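Long-range contacts in superoxide dismutase (Clostridium difficile, PDB 3TJT), which probably converts superoxide into hydrogen peroxide and oxygen at a mononuclear metal site, here occupied by iron(III): residues N3-K7 and L52-L57; A37-L42 and N77-A82; E101-A106 and N200-L204. One frame throughout, in Å; residues are numbered along the deposited sequence.

Overall arrangement
Contacts 1 and 2 belong to the N-terminal alpha-hairpin domain, and contact 3 lies in the C-terminal domain. Contact 2 joins the two long helices 24-46 and 72-90. Contact 1 packs the N-terminal tail against residues 52-57; the centres of contacts 1 and 2 are about 12 Å apart. The two touch directly: Leu57 CD2 lies 3.6 Å from Leu42 CD2, and Phe6 O lies 3.4 Å from Val39 CG1. Contact 2 is next to the active site, with the Tyr38 side chain about 5 Å from the iron. The Leu57 side chain of contact 1 is about 14 Å from the metal. Contact 3 is centred about 29 Å from either and touches neither.

Contact 1: N3-K7 and L52-L57; sequences NNKFK and LYNYSL
Phe6 points the CZ corner of its ring at the Tyr55 carbonyl, with CZ 3.2 Å from Tyr55 O. The oxygen lies near the ring plane, at the C-H edge. Leu57 CD2 packs 3.7 Å from Phe6 CD1. Lys5 runs alongside the Tyr53 ring and sets CG over one face, 4.2 Å from the ring centroid. The edge of the Tyr53 ring turns to Phe6. Asn4 sets CG between its backbone N and carbonyl carbon (chi1 55°), which brings Asn4 ND2 to donate to Asn54 OD1 at 3.0 Å. This bond is moderately bent (148°), and the donor stands above the carbonyl plane of Asn54. One water lies between two backbone carbonyls, 2.6 Å from Asn4 O and 2.9 Å from Tyr53 O. It can donate to either, but with further acceptors nearby perhaps not to both. The same water sits over the centre of a Phe6 face. Further out, Tyr53 OH is hydrogen-bonded to Asn43 O, which ties the loop to helix 24-46. Phe6 also packs on Leu46 of that helix and Leu60 of helix 57-62. The tail and the inter-helix loop thus pack together within the alpha-hairpin domain of iron/manganese superoxide dismutases, against its first long helix.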
ATOM      1  N   ASN A   3       4.616  34.055   2.903  1.00 66.66           N
ATOM      2  CA  ASN A   3       4.079  32.704   2.784  1.00 58.28           C
ATOM      3  C   ASN A   3       4.982  31.663   3.451  1.00 56.50           C
ATOM      4  O   ASN A   3       6.023  31.283   2.907  1.00 55.90           O
ATOM      5  CB  ASN A   3       3.845  32.350   1.311  1.00 60.00           C
ATOM      6  CG  ASN A   3       3.190  30.990   1.130  1.00 55.57           C
ATOM      7  OD1 ASN A   3       2.049  30.890   0.678  1.00 59.19           O
ATOM      8  ND2 ASN A   3       3.913  29.935   1.477  1.00 45.96           N
ATOM      9  N   ASN A   4       4.575  31.208   4.633  1.00 49.89           N
ATOM     10  CA  ASN A   4       5.331  30.205   5.371  1.00 41.33           C
ATOM     11  C   ASN A   4       4.732  28.808   5.237  1.00 37.78           C
ATOM     12  O   ASN A   4       4.911  27.967   6.117  1.00 35.42           O
ATOM     13  CB  ASN A   4       5.433  30.585   6.852  1.00 40.25           C
ATOM     14  CG  ASN A   4       4.073  30.811   7.489  1.00 46.73           C
ATOM     15  OD1 ASN A   4       3.048  30.846   6.800  1.00 47.18           O
ATOM     16  ND2 ASN A   4       4.055  30.972   8.812  1.00 44.79           N
ATOM     17  N   LYS A   5       4.016  28.562   4.144  1.00 34.26           N
ATOM     18  CA  LYS A   5       3.476  27.228   3.897  1.00 30.34           C
ATOM     19  C   LYS A   5       4.591  26.249   3.551  1.00 27.35           C
ATOM     20  O   LYS A   5       5.678  26.651   3.122  1.00 28.14           O
ATOM     21  CB  LYS A   5       2.422  27.271   2.795  1.00 32.45           C
ATOM     22  CG  LYS A   5       1.177  28.041   3.210  1.00 39.13           C
ATOM     23  CD  LYS A   5       0.028  27.826   2.245  1.00 42.37           C
ATOM     24  CE  LYS A   5      -1.233  28.516   2.752  1.00 46.32           C
ATOM     25  NZ  LYS A   5      -2.386  28.274   1.844  1.00 51.63           N
ATOM     26  N   PHE A   6       4.332  24.961   3.751  1.00 23.20           N
ATOM     27  CA  PHE A   6       5.304  23.941   3.389  1.00 22.04           C
ATOM     28  C   PHE A   6       5.455  23.873   1.880  1.00 21.77           C
ATOM     29  O   PHE A   6       4.502  24.118   1.146  1.00 24.33           O
ATOM     30  CB  PHE A   6       4.917  22.589   4.001  1.00 21.90           C
ATOM     31  CG  PHE A   6       5.012  22.579   5.497  1.00 20.28           C
ATOM     32  CD1 PHE A   6       6.230  22.353   6.121  1.00 22.12           C
ATOM     33  CD2 PHE A   6       3.896  22.852   6.280  1.00 21.94           C
ATOM     34  CE1 PHE A   6       6.340  22.371   7.508  1.00 24.45           C
ATOM     35  CE2 PHE A   6       3.991  22.874   7.668  1.00 20.83           C
ATOM     36  CZ  PHE A   6       5.219  22.630   8.285  1.00 22.27           C
ATOM     37  N   LYS A   7       6.661  23.572   1.415  1.00 25.10           N
ATOM     38  CA  LYS A   7       6.904  23.546  -0.020  1.00 26.17           C
ATOM     39  C   LYS A   7       7.553  22.254  -0.487  1.00 21.78           C
ATOM     40  O   LYS A   7       8.242  21.577   0.268  1.00 22.66           O
ATOM     41  CB  LYS A   7       7.735  24.764  -0.440  1.00 31.64           C
ATOM     42  CG  LYS A   7       7.084  26.076  -0.010  1.00 39.14           C
ATOM     43  CD  LYS A   7       7.555  27.268  -0.819  1.00 49.32           C
ATOM     44  CE  LYS A   7       6.613  28.451  -0.623  1.00 51.90           C
ATOM     45  NZ  LYS A   7       6.361  28.725   0.823  1.00 52.42           N
ATOM     46  N   LEU A  52       0.867  26.429  13.085  1.00 22.09           N
ATOM     47  CA  LEU A  52       1.581  25.179  12.833  1.00 20.95           C
ATOM     48  C   LEU A  52       2.478  25.246  11.595  1.00 21.32           C
ATOM     49  O   LEU A  52       3.355  24.396  11.409  1.00 21.20           O
ATOM     50  CB  LEU A  52       0.604  24.000  12.740  1.00 18.91           C
ATOM     51  CG  LEU A  52      -0.125  23.672  14.049  1.00 20.82           C
ATOM     52  CD1 LEU A  52      -1.119  22.538  13.814  1.00 18.26           C
ATOM     53  CD2 LEU A  52       0.875  23.293  15.165  1.00 19.16           C
ATOM     54  N   TYR A  53       2.275  26.254  10.753  1.00 21.94           N
ATOM     55  CA  TYR A  53       3.169  26.448   9.611  1.00 21.69           C
ATOM     56  C   TYR A  53       4.566  26.807  10.102  1.00 23.71           C
ATOM     57  O   TYR A  53       5.537  26.698   9.358  1.00 24.49           O
ATOM     58  CB  TYR A  53       2.670  27.542   8.663  1.00 23.47           C
ATOM     59  CG  TYR A  53       1.429  27.198   7.865  1.00 24.95           C
ATOM     60  CD1 TYR A  53       1.401  26.103   7.002  1.00 24.21           C
ATOM     61  CD2 TYR A  53       0.287  27.987   7.959  1.00 25.39           C
ATOM     62  CE1 TYR A  53       0.263  25.804   6.272  1.00 23.22           C
ATOM     63  CE2 TYR A  53      -0.850  27.698   7.234  1.00 27.98           C
ATOM     64  CZ  TYR A  53      -0.864  26.607   6.394  1.00 26.08           C
ATOM     65  OH  TYR A  53      -2.011  26.330   5.674  1.00 24.30           O
ATOM     66  N   ASN A  54       4.668  27.237  11.357  1.00 23.87           N
ATOM     67  CA  ASN A  54       5.968  27.564  11.931  1.00 23.96           C
ATOM     68  C   ASN A  54       6.669  26.382  12.600  1.00 25.56           C
ATOM     69  O   ASN A  54       7.817  26.497  13.025  1.00 26.17           O
ATOM     70  CB  ASN A  54       5.855  28.755  12.884  1.00 28.20           C
ATOM     71  CG  ASN A  54       5.500  30.042  12.157  1.00 33.37           C
ATOM     72  OD1 ASN A  54       5.924  30.264  11.022  1.00 35.33           O
ATOM     73  ND2 ASN A  54       4.721  30.896  12.807  1.00 34.38           N
ATOM     74  N   TYR A  55       5.987  25.241  12.689  1.00 21.51           N
ATOM     75  CA  TYR A  55       6.649  24.008  13.091  1.00 20.81           C
ATOM     76  C   TYR A  55       7.438  23.490  11.888  1.00 20.95           C
ATOM     77  O   TYR A  55       7.043  23.704  10.743  1.00 23.13           O
ATOM     78  CB  TYR A  55       5.633  22.928  13.470  1.00 19.36           C
ATOM     79  CG  TYR A  55       4.950  23.035  14.824  1.00 19.72           C
ATOM     80  CD1 TYR A  55       4.647  24.266  15.401  1.00 22.16           C
ATOM     81  CD2 TYR A  55       4.569  21.885  15.503  1.00 21.94           C
ATOM     82  CE1 TYR A  55       3.990  24.334  16.637  1.00 20.30           C
ATOM     83  CE2 TYR A  55       3.915  21.945  16.722  1.00 19.96           C
ATOM     84  CZ  TYR A  55       3.633  23.165  17.285  1.00 21.05           C
ATOM     85  OH  TYR A  55       2.983  23.190  18.506  1.00 22.16           O
ATOM     86  N   SER A  56       8.536  22.794  12.148  1.00 20.73           N
ATOM     87  CA  SER A  56       9.209  22.045  11.093  1.00 22.03           C
ATOM     88  C   SER A  56       8.440  20.739  10.867  1.00 21.18           C
ATOM     89  O   SER A  56       7.633  20.344  11.710  1.00 18.00           O
ATOM     90  CB  SER A  56      10.636  21.723  11.505  1.00 20.65           C
ATOM     91  OG  SER A  56      10.647  20.831  12.605  1.00 21.29           O
ATOM     92  N   LEU A  57       8.685  20.068   9.744  1.00 21.38           N
ATOM     93  CA  LEU A  57       8.058  18.768   9.513  1.00 19.29           C
ATOM     94  C   LEU A  57       8.440  17.802  10.633  1.00 21.41           C
ATOM     95  O   LEU A  57       7.609  17.017  11.103  1.00 20.85           O
ATOM     96  CB  LEU A  57       8.455  18.184   8.144  1.00 21.57           C
ATOM     97  CG  LEU A  57       7.912  18.863   6.881  1.00 24.70           C
ATOM     98  CD1 LEU A  57       8.531  18.244   5.615  1.00 24.38           C
ATOM     99  CD2 LEU A  57       6.394  18.773   6.817  1.00 20.55           C
TER
HETATM  100  O   HOH W   1       6.204  25.785   6.634  1.00 33.18           O

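Contact 2: A37-L42 and N77-A82; sequences AYVDKL and NNAGGA
Ala82 N donates a helical hydrogen bond to Asn78 O at 2.9 Å, and Tyr38 lays its CB against both atoms of that bond. The Tyr38 CB is 3.6 Å from Ala82 N. Beyond CB, the Tyr38 ring covers Gly81. Gly81 CA stands over one ring face, 3.7 Å from the centroid and 19° off the ring normal, as a CH-pi contact. Gly81 has no side chain, so the ring can come right down onto the backbone of the facing helix. One corner of the Asn78 amide meets the edge of the Tyr38 ring. The amide plane is tilted well away from the ring plane, and the two side chains cross at about a right angle. Lys41 CB leans on that amide, and Asn78 CB packs 4.0 Å from Leu42 CB.

The two helices form the antiparallel hairpin of the iron/manganese superoxide dismutase N-terminal domain. The axes of segments 37-42 and 77-82 approach to 7.8 Å, with their directions 141° apart. Apolar contacts with two small alanines extend the interface. Val39 CG2 meets Ala82 CB at 3.8 Å. Leu42, with CG anti to the backbone N (chi1 178°), carries CD2 to 4.1 Å from Ala79 CB.

Tyr38 OH is hydrogen-bonded to Gln152, which comes from the C-terminal domain. The Tyr38 ring also meets that of His85, an iron ligand, and Gly81 O accepts a hydrogen bond from His85 ND1. Tyr38 and Gly81 are therefore second-shell residues of the metal site. Phe129 of the second subunit packs on Tyr38 and Asn77.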
ATOM      1  N   ALA A  37       1.197  16.135  -3.707  1.00 18.36           N
ATOM      2  CA  ALA A  37      -0.098  15.938  -3.053  1.00 18.94           C
ATOM      3  C   ALA A  37       0.020  15.925  -1.528  1.00 19.93           C
ATOM      4  O   ALA A  37      -0.829  16.487  -0.839  1.00 19.52           O
ATOM      5  CB  ALA A  37      -0.767  14.645  -3.541  1.00 20.94           C
ATOM      6  N   TYR A  38       1.049  15.267  -0.997  1.00 19.09           N
ATOM      7  CA  TYR A  38       1.244  15.280   0.459  1.00 17.66           C
ATOM      8  C   TYR A  38       1.420  16.702   0.976  1.00 19.35           C
ATOM      9  O   TYR A  38       0.838  17.084   1.988  1.00 19.55           O
ATOM     10  CB  TYR A  38       2.433  14.416   0.881  1.00 17.60           C
ATOM     11  CG  TYR A  38       2.206  12.946   0.633  1.00 18.23           C
ATOM     12  CD1 TYR A  38       1.116  12.282   1.198  1.00 19.67           C
ATOM     13  CD2 TYR A  38       3.066  12.226  -0.184  1.00 16.37           C
ATOM     14  CE1 TYR A  38       0.906  10.929   0.958  1.00 18.03           C
ATOM     15  CE2 TYR A  38       2.859  10.886  -0.434  1.00 17.72           C
ATOM     16  CZ  TYR A  38       1.779  10.242   0.146  1.00 18.31           C
ATOM     17  OH  TYR A  38       1.584   8.901  -0.112  1.00 21.30           O
ATOM     18  N   VAL A  39       2.225  17.490   0.274  1.00 18.84           N
ATOM     19  CA  VAL A  39       2.464  18.866   0.692  1.00 19.85           C
ATOM     20  C   VAL A  39       1.186  19.702   0.588  1.00 20.67           C
ATOM     21  O   VAL A  39       0.863  20.480   1.489  1.00 20.75           O
ATOM     22  CB  VAL A  39       3.607  19.504  -0.118  1.00 21.18           C
ATOM     23  CG1 VAL A  39       3.706  21.005   0.165  1.00 22.62           C
ATOM     24  CG2 VAL A  39       4.926  18.796   0.184  1.00 20.36           C
ATOM     25  N   ASP A  40       0.445  19.545  -0.503  1.00 21.31           N
ATOM     26  CA  ASP A  40      -0.788  20.312  -0.676  1.00 21.68           C
ATOM     27  C   ASP A  40      -1.817  19.970   0.407  1.00 21.40           C
ATOM     28  O   ASP A  40      -2.479  20.858   0.953  1.00 21.53           O
ATOM     29  CB  ASP A  40      -1.411  20.062  -2.057  1.00 22.20           C
ATOM     30  CG  ASP A  40      -0.584  20.645  -3.205  1.00 28.48           C
ATOM     31  OD1 ASP A  40       0.339  21.442  -2.950  1.00 26.70           O
ATOM     32  OD2 ASP A  40      -0.872  20.296  -4.374  1.00 26.59           O
ATOM     33  N   LYS A  41      -1.956  18.683   0.717  1.00 19.24           N
ATOM     34  CA  LYS A  41      -2.954  18.258   1.698  1.00 20.00           C
ATOM     35  C   LYS A  41      -2.560  18.706   3.105  1.00 20.99           C
ATOM     36  O   LYS A  41      -3.415  19.108   3.909  1.00 20.31           O
ATOM     37  CB  LYS A  41      -3.169  16.743   1.642  1.00 21.30           C
ATOM     38  CG  LYS A  41      -3.882  16.278   0.375  1.00 25.44           C
ATOM     39  CD  LYS A  41      -3.874  14.756   0.272  1.00 28.06           C
ATOM     40  CE  LYS A  41      -4.587  14.281  -0.979  1.00 34.69           C
ATOM     41  NZ  LYS A  41      -6.023  14.672  -0.935  1.00 40.21           N
ATOM     42  N   LEU A  42      -1.268  18.633   3.403  1.00 19.59           N
ATOM     43  CA  LEU A  42      -0.761  19.142   4.680  1.00 19.39           C
ATOM     44  C   LEU A  42      -1.079  20.628   4.833  1.00 20.29           C
ATOM     45  O   LEU A  42      -1.640  21.057   5.846  1.00 20.99           O
ATOM     46  CB  LEU A  42       0.752  18.911   4.803  1.00 20.67           C
ATOM     47  CG  LEU A  42       1.384  19.459   6.088  1.00 21.52           C
ATOM     48  CD1 LEU A  42       0.764  18.808   7.323  1.00 21.01           C
ATOM     49  CD2 LEU A  42       2.891  19.263   6.074  1.00 19.56           C
ATOM     50  N   ASN A  77      -0.284  11.449   8.215  1.00 16.83           N
ATOM     51  CA  ASN A  77      -0.167  10.925   6.856  1.00 15.40           C
ATOM     52  C   ASN A  77       0.540  11.873   5.891  1.00 16.46           C
ATOM     53  O   ASN A  77       1.373  11.440   5.096  1.00 15.82           O
ATOM     54  CB  ASN A  77      -1.546  10.563   6.306  1.00 16.53           C
ATOM     55  CG  ASN A  77      -2.164   9.385   7.030  1.00 18.96           C
ATOM     56  OD1 ASN A  77      -1.459   8.573   7.633  1.00 18.54           O
ATOM     57  ND2 ASN A  77      -3.497   9.279   6.962  1.00 17.90           N
ATOM     58  N   ASN A  78       0.218  13.159   5.966  1.00 15.54           N
ATOM     59  CA  ASN A  78       0.688  14.094   4.950  1.00 17.38           C
ATOM     60  C   ASN A  78       2.018  14.762   5.297  1.00 18.94           C
ATOM     61  O   ASN A  78       2.860  14.946   4.425  1.00 16.86           O
ATOM     62  CB  ASN A  78      -0.411  15.096   4.605  1.00 17.04           C
ATOM     63  CG  ASN A  78      -1.606  14.418   3.949  1.00 21.89           C
ATOM     64  OD1 ASN A  78      -2.685  14.284   4.544  1.00 25.05           O
ATOM     65  ND2 ASN A  78      -1.400  13.944   2.738  1.00 17.30           N
ATOM     66  N   ALA A  79       2.223  15.111   6.567  1.00 17.42           N
ATOM     67  CA  ALA A  79       3.566  15.518   6.993  1.00 18.16           C
ATOM     68  C   ALA A  79       4.501  14.328   6.839  1.00 18.18           C
ATOM     69  O   ALA A  79       5.659  14.486   6.477  1.00 17.54           O
ATOM     70  CB  ALA A  79       3.576  16.031   8.444  1.00 17.88           C
ATOM     71  N   GLY A  80       3.992  13.131   7.117  1.00 15.37           N
ATOM     72  CA  GLY A  80       4.771  11.927   6.892  1.00 16.51           C
ATOM     73  C   GLY A  80       5.195  11.829   5.435  1.00 16.56           C
ATOM     74  O   GLY A  80       6.378  11.628   5.128  1.00 15.99           O
ATOM     75  N   GLY A  81       4.225  11.966   4.537  1.00 16.90           N
ATOM     76  CA  GLY A  81       4.493  11.863   3.109  1.00 15.49           C
ATOM     77  C   GLY A  81       5.482  12.921   2.657  1.00 16.10           C
ATOM     78  O   GLY A  81       6.417  12.634   1.907  1.00 18.04           O
ATOM     79  N   ALA A  82       5.285  14.147   3.126  1.00 16.77           N
ATOM     80  CA  ALA A  82       6.156  15.255   2.741  1.00 18.32           C
ATOM     81  C   ALA A  82       7.578  15.044   3.242  1.00 19.20           C
ATOM     82  O   ALA A  82       8.542  15.211   2.494  1.00 18.69           O
ATOM     83  CB  ALA A  82       5.594  16.576   3.248  1.00 17.12           C
TER

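Contact 3: E101-A106 and N200-L204; sequences ESLKEA and NYKNL
Tyr201 turns its ring trans to its own backbone N (chi1 -171°), and this carries it across to helix 101-111. Leu103 likewise holds CG trans to N, at 178°, and its CD1 reaches over a face of the tyrosine ring. The Leu103 CD1 is 4.1 Å from Tyr201 CG, offset toward the rim, and the two side chains cross at a slant. Ser102 meets the same ring from its edge. Ser102 OG lies in the ring plane, 3.5 Å from Tyr201 CD2. Further along the ring, Ala106 CB packs at 3.8 Å from Tyr201 CZ and at 3.5 Å from Tyr201 OH. Three residues on successive parts of one helix therefore hold the ring, at a face, at an edge and near the hydroxyl.

The polar part lies at the outer end. Lys202 stretches an extended chain toward Glu101 and crosses it at about a right angle. Lys202 NZ donates to Glu101 OE1 at 2.8 Å as a salt bridge. The ammonium approaches from the syn side of the carboxylate, 26° out of its plane. Both residues are exposed, so solvent probably screens this pair. Glu199 makes a second, long and weak ion pair with Lys202.

Tyr201 OH is hydrogen-bonded to Gly142 O, which helps fix the far end of the ring. Leu103 and Tyr201 both also pack on Ile163 of strand 161-167 and on Leu144 of strand 144-150. Contact 3 thus brings helix 101-111 and the C-terminal helix 194-202 together against the three-stranded antiparallel sheet of the alpha+beta C-terminal domain of iron/manganese superoxide dismutases.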
ATOM      1  N   GLU A 101      34.062   7.064   6.599  1.00 23.86           N
ATOM      2  CA  GLU A 101      34.141   7.713   7.903  1.00 25.50           C
ATOM      3  C   GLU A 101      33.310   6.989   8.962  1.00 22.75           C
ATOM      4  O   GLU A 101      33.268   5.762   8.982  1.00 23.80           O
ATOM      5  CB  GLU A 101      33.774   9.202   7.800  1.00 27.08           C
ATOM      6  CG  GLU A 101      34.683   9.983   6.840  1.00 30.66           C
ATOM      7  CD  GLU A 101      34.377  11.479   6.786  1.00 38.27           C
ATOM      8  OE1 GLU A 101      33.893  12.039   7.793  1.00 38.94           O
ATOM      9  OE2 GLU A 101      34.635  12.107   5.733  1.00 36.27           O
ATOM     10  N   SER A 102      32.674   7.744   9.852  1.00 24.35           N
ATOM     11  CA  SER A 102      32.014   7.133  11.000  1.00 28.77           C
ATOM     12  C   SER A 102      30.837   6.233  10.619  1.00 25.96           C
ATOM     13  O   SER A 102      30.528   5.292  11.336  1.00 23.87           O
ATOM     14  CB  SER A 102      31.574   8.192  12.016  1.00 27.31           C
ATOM     15  OG  SER A 102      30.649   9.104  11.451  1.00 25.99           O
ATOM     16  N   LEU A 103      30.178   6.522   9.499  1.00 23.64           N
ATOM     17  CA  LEU A 103      29.051   5.687   9.084  1.00 22.57           C
ATOM     18  C   LEU A 103      29.549   4.327   8.614  1.00 22.07           C
ATOM     19  O   LEU A 103      28.984   3.293   8.968  1.00 21.72           O
ATOM     20  CB  LEU A 103      28.211   6.383   8.005  1.00 21.65           C
ATOM     21  CG  LEU A 103      27.018   5.577   7.469  1.00 22.16           C
ATOM     22  CD1 LEU A 103      26.095   5.150   8.606  1.00 23.23           C
ATOM     23  CD2 LEU A 103      26.258   6.395   6.436  1.00 21.71           C
ATOM     24  N   LYS A 104      30.621   4.326   7.825  1.00 22.39           N
ATOM     25  CA  LYS A 104      31.239   3.083   7.387  1.00 23.20           C
ATOM     26  C   LYS A 104      31.620   2.223   8.592  1.00 26.00           C
ATOM     27  O   LYS A 104      31.367   1.017   8.627  1.00 24.22           O
ATOM     28  CB  LYS A 104      32.485   3.377   6.541  1.00 22.88           C
ATOM     29  CG  LYS A 104      33.251   2.137   6.088  1.00 26.86           C
ATOM     30  CD  LYS A 104      34.504   2.541   5.303  1.00 27.28           C
ATOM     31  CE  LYS A 104      35.357   1.343   4.925  1.00 32.82           C
ATOM     32  NZ  LYS A 104      34.717   0.499   3.879  1.00 36.40           N
ATOM     33  N   GLU A 105      32.236   2.852   9.587  1.00 26.57           N
ATOM     34  CA  GLU A 105      32.665   2.122  10.772  1.00 26.66           C
ATOM     35  C   GLU A 105      31.486   1.597  11.586  1.00 23.10           C
ATOM     36  O   GLU A 105      31.516   0.466  12.082  1.00 24.31           O
ATOM     37  CB  GLU A 105      33.561   3.005  11.638  1.00 29.72           C
ATOM     38  CG  GLU A 105      34.860   3.375  10.938  1.00 37.01           C
ATOM     39  CD  GLU A 105      35.667   4.412  11.698  1.00 50.60           C
ATOM     40  OE1 GLU A 105      35.425   4.585  12.914  1.00 52.47           O
ATOM     41  OE2 GLU A 105      36.543   5.052  11.074  1.00 49.74           O
ATOM     42  N   ALA A 106      30.452   2.421  11.713  1.00 26.12           N
ATOM     43  CA  ALA A 106      29.274   2.055  12.489  1.00 23.96           C
ATOM     44  C   ALA A 106      28.549   0.874  11.855  1.00 25.33           C
ATOM     45  O   ALA A 106      28.044  -0.005  12.551  1.00 23.87           O
ATOM     46  CB  ALA A 106      28.342   3.247  12.635  1.00 22.61           C
ATOM     47  N   ASN A 200      23.665  12.660   7.295  1.00 21.64           N
ATOM     48  CA  ASN A 200      22.563  12.310   8.180  1.00 21.63           C
ATOM     49  C   ASN A 200      23.056  11.729   9.502  1.00 23.10           C
ATOM     50  O   ASN A 200      22.515  12.032  10.568  1.00 26.48           O
ATOM     51  CB  ASN A 200      21.620  11.310   7.496  1.00 20.24           C
ATOM     52  CG  ASN A 200      20.840  11.933   6.350  1.00 21.67           C
ATOM     53  OD1 ASN A 200      20.740  13.153   6.243  1.00 22.00           O
ATOM     54  ND2 ASN A 200      20.273  11.089   5.489  1.00 18.99           N
ATOM     55  N   TYR A 201      24.078  10.889   9.431  1.00 20.47           N
ATOM     56  CA  TYR A 201      24.615  10.247  10.622  1.00 23.60           C
ATOM     57  C   TYR A 201      25.385  11.252  11.475  1.00 28.13           C
ATOM     58  O   TYR A 201      25.299  11.228  12.702  1.00 28.05           O
ATOM     59  CB  TYR A 201      25.515   9.072  10.238  1.00 24.25           C
ATOM     60  CG  TYR A 201      25.940   8.208  11.400  1.00 25.05           C
ATOM     61  CD1 TYR A 201      25.010   7.464  12.111  1.00 22.57           C
ATOM     62  CD2 TYR A 201      27.274   8.135  11.788  1.00 27.72           C
ATOM     63  CE1 TYR A 201      25.388   6.666  13.165  1.00 24.91           C
ATOM     64  CE2 TYR A 201      27.665   7.336  12.849  1.00 26.69           C
ATOM     65  CZ  TYR A 201      26.718   6.610  13.535  1.00 26.39           C
ATOM     66  OH  TYR A 201      27.092   5.815  14.589  1.00 26.44           O
ATOM     67  N   LYS A 202      26.127  12.141  10.824  1.00 25.16           N
ATOM     68  CA  LYS A 202      26.901  13.146  11.550  1.00 29.51           C
ATOM     69  C   LYS A 202      26.021  14.159  12.264  1.00 33.27           C
ATOM     70  O   LYS A 202      26.447  14.767  13.246  1.00 32.97           O
ATOM     71  CB  LYS A 202      27.849  13.888  10.609  1.00 29.38           C
ATOM     72  CG  LYS A 202      29.058  13.090  10.178  1.00 31.07           C
ATOM     73  CD  LYS A 202      29.935  13.955   9.290  1.00 37.32           C
ATOM     74  CE  LYS A 202      31.244  13.271   8.960  1.00 43.42           C
ATOM     75  NZ  LYS A 202      32.058  14.107   8.023  1.00 47.38           N
ATOM     76  N   ASN A 203      24.800  14.350  11.770  1.00 27.75           N
ATOM     77  CA  ASN A 203      23.921  15.382  12.311  1.00 34.15           C
ATOM     78  C   ASN A 203      23.294  15.028  13.648  1.00 37.20           C
ATOM     79  O   ASN A 203      22.614  15.854  14.254  1.00 43.56           O
ATOM     80  CB  ASN A 203      22.847  15.782  11.302  1.00 34.09           C
ATOM     81  CG  ASN A 203      23.357  16.784  10.293  1.00 43.99           C
ATOM     82  OD1 ASN A 203      24.189  17.633  10.615  1.00 52.75           O
ATOM     83  ND2 ASN A 203      22.869  16.692   9.062  1.00 50.31           N
ATOM     84  N   LEU A 204      23.524  13.805  14.103  1.00 35.82           N
ATOM     85  CA  LEU A 204      23.141  13.420  15.454  1.00 40.11           C
ATOM     86  C   LEU A 204      23.863  14.317  16.454  1.00 44.61           C
ATOM     87  O   LEU A 204      25.065  14.549  16.321  1.00 41.97           O
ATOM     88  CB  LEU A 204      23.519  11.966  15.718  1.00 37.81           C
ATOM     89  CG  LEU A 204      22.675  10.914  15.009  1.00 34.90           C
ATOM     90  CD1 LEU A 204      23.297   9.548  15.212  1.00 32.29           C
ATOM     91  CD2 LEU A 204      21.253  10.958  15.542  1.00 37.39           C
TER